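Local atomic coordinates of ABC transporter, substrate binding protein (Mannopine) (Agrobacterium fabrum, PDB entry 5L9S), a protein that probably serves as the periplasmic substrate-binding component of an ABC transporter, apparently for mannopine, delivering captured solute for import. Residues G11-K16 / E269-T274. Numbering follows the deposited sequence.
Sequences GGTYEK and ETLSCT
CB of L271 already faces helix 12-30, and with CG anti to the carbonyl carbon (chi1 -60°) both methyls reach it; on the other side, Y14 has CB starting out away from L271, but CG anti to the backbone N (chi1 -162°) returns the CD1-CE1 edge of the ring to the leucine. The fork straddles two targets. CD1 of L271 sits at the edge of the Y14 ring, near its plane, 3.7 Å from Y14 CD1 and 3.9 Å from Y14 CE1; the leucine meets the tyrosine nearly at right angles. The other branch rests against the helix backbone, with L271 CD2 3.9 Å from CA of Y14 and 4.1 Å from the carbonyl oxygen of T13. The T13 methyl CG2 adds a looser touch, 4.2 Å from L271 CD2, where the two side chains run antiparallel past one another. The far end of the tyrosine is engaged elsewhere: Y14 OH hydrogen-bonds to D236 OD2, on strand 224-240. L271 also packs on A17, about one turn further along helix 12-30 from Y14. Just beyond L271, helix 261-271 stops, S272 turning to positive phi, and C273 forms a disulfide with C268 that ties the exit to the last helical turn. The contact is surface packing in the periplasmic binding protein fold: helix 12-30 follows the first strand, 4-9, and Y14 and C273 both touch strand 103-116. With 149 Å² buried and no polar bond between the segments, the chemistry implies mainly van der Waals packing of apolar groups, the T13 carbonyl oxygen lying alongside the CD2 methyl.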
loop_
_atom_site.group_PDB
_atom_site.type_symbol
_atom_site.label_atom_id
_atom_site.label_comp_id
_atom_site.label_asym_id
_atom_site.label_seq_id
_atom_site.Cartn_x
_atom_site.Cartn_y
_atom_site.Cartn_z
ATOM N N GLY A 11 4.539 5.132 -14.330
ATOM C CA GLY A 11 4.351 6.297 -15.190
ATOM C C GLY A 11 3.164 7.140 -14.784
ATOM O O GLY A 11 2.707 7.078 -13.635
ATOM N N GLY A 12 2.686 7.938 -15.733
ATOM C CA GLY A 12 1.522 8.804 -15.582
ATOM C C GLY A 12 1.524 9.787 -14.432
ATOM O O GLY A 12 2.471 10.553 -14.251
ATOM N N THR A 13 0.416 9.786 -13.677
ATOM C CA THR A 13 0.122 10.659 -12.531
ATOM C C THR A 13 1.103 10.436 -11.385
ATOM O O THR A 13 1.530 11.403 -10.750
ATOM C CB THR A 13 -1.357 10.480 -12.132
ATOM O OG1 THR A 13 -2.129 11.279 -13.024
ATOM C CG2 THR A 13 -1.651 10.891 -10.697
ATOM N N TYR A 14 1.454 9.159 -11.147
ATOM C CA TYR A 14 2.380 8.698 -10.129
ATOM C C TYR A 14 3.770 9.296 -10.393
ATOM O O TYR A 14 4.335 9.939 -9.506
ATOM C CB TYR A 14 2.397 7.157 -10.144
ATOM C CG TYR A 14 2.966 6.461 -8.918
ATOM C CD1 TYR A 14 3.271 7.171 -7.758
ATOM C CD2 TYR A 14 3.201 5.092 -8.919
ATOM C CE1 TYR A 14 3.817 6.536 -6.641
ATOM C CE2 TYR A 14 3.746 4.443 -7.808
ATOM C CZ TYR A 14 4.047 5.167 -6.668
ATOM O OH TYR A 14 4.574 4.499 -5.586
ATOM N N GLU A 15 4.273 9.153 -11.628
ATOM C CA GLU A 15 5.561 9.676 -12.077
ATOM C C GLU A 15 5.623 11.202 -12.004
ATOM O O GLU A 15 6.644 11.754 -11.594
ATOM C CB GLU A 15 5.800 9.206 -13.493
ATOM C CG GLU A 15 7.165 9.472 -14.087
ATOM C CD GLU A 15 7.272 8.759 -15.417
ATOM O OE1 GLU A 15 7.788 7.615 -15.438
ATOM O OE2 GLU A 15 6.712 9.279 -16.408
ATOM N N LYS A 16 4.531 11.876 -12.391
ATOM C CA LYS A 16 4.403 13.338 -12.387
ATOM C C LYS A 16 4.541 13.892 -10.990
ATOM O O LYS A 16 5.283 14.859 -10.803
ATOM C CB LYS A 16 3.058 13.730 -13.000
ATOM C CG LYS A 16 2.964 15.156 -13.524
ATOM C CD LYS A 16 1.530 15.473 -13.980
ATOM C CE LYS A 16 1.243 15.204 -15.456
ATOM N NZ LYS A 16 1.138 13.746 -15.768
ATOM N N GLU A 269 0.399 14.597 -0.826
ATOM C CA GLU A 269 -0.780 15.485 -0.909
ATOM C C GLU A 269 -1.421 15.215 -2.289
ATOM O O GLU A 269 -2.622 14.981 -2.375
ATOM C CB GLU A 269 -0.388 16.975 -0.815
ATOM C CG GLU A 269 -0.400 17.576 0.587
ATOM C CD GLU A 269 0.541 18.758 0.778
ATOM O OE1 GLU A 269 0.668 19.579 -0.161
ATOM O OE2 GLU A 269 1.174 18.852 1.855
ATOM N N THR A 270 -0.581 15.161 -3.340
ATOM C CA THR A 270 -0.950 14.909 -4.726
ATOM C C THR A 270 -1.596 13.525 -4.906
ATOM O O THR A 270 -2.624 13.409 -5.582
ATOM C CB THR A 270 0.315 15.023 -5.617
ATOM O OG1 THR A 270 1.028 16.239 -5.345
ATOM C CG2 THR A 270 0.004 14.897 -7.100
ATOM N N LEU A 271 -0.971 12.479 -4.318
ATOM C CA LEU A 271 -1.377 11.087 -4.479
ATOM C C LEU A 271 -2.318 10.518 -3.404
ATOM O O LEU A 271 -2.830 9.413 -3.610
ATOM C CB LEU A 271 -0.124 10.201 -4.601
ATOM C CG LEU A 271 0.839 10.476 -5.772
ATOM C CD1 LEU A 271 2.192 9.875 -5.504
ATOM C CD2 LEU A 271 0.272 10.033 -7.105
ATOM N N SER A 272 -2.570 11.244 -2.284
ATOM C CA SER A 272 -3.465 10.792 -1.190
ATOM C C SER A 272 -2.982 9.485 -0.526
ATOM O O SER A 272 -3.731 8.519 -0.364
ATOM C CB SER A 272 -4.922 10.685 -1.660
ATOM O OG SER A 272 -5.454 11.945 -2.042
ATOM N N CYS A 273 -1.720 9.483 -0.128
ATOM C CA CYS A 273 -1.084 8.337 0.508
ATOM C C CYS A 273 -0.434 8.751 1.797
ATOM O O CYS A 273 -0.354 9.945 2.090
ATOM C CB CYS A 273 -0.085 7.677 -0.438
ATOM S SG CYS A 273 0.954 8.844 -1.361
ATOM N N THR A 274 -0.014 7.751 2.593
ATOM C CA THR A 274 0.663 7.926 3.868
ATOM C C THR A 274 2.175 7.867 3.634
ATOM O O THR A 274 2.679 6.798 3.284
ATOM C CB THR A 274 0.125 6.882 4.866
ATOM O OG1 THR A 274 -1.253 7.180 5.096
ATOM C CG2 THR A 274 0.879 6.854 6.196
#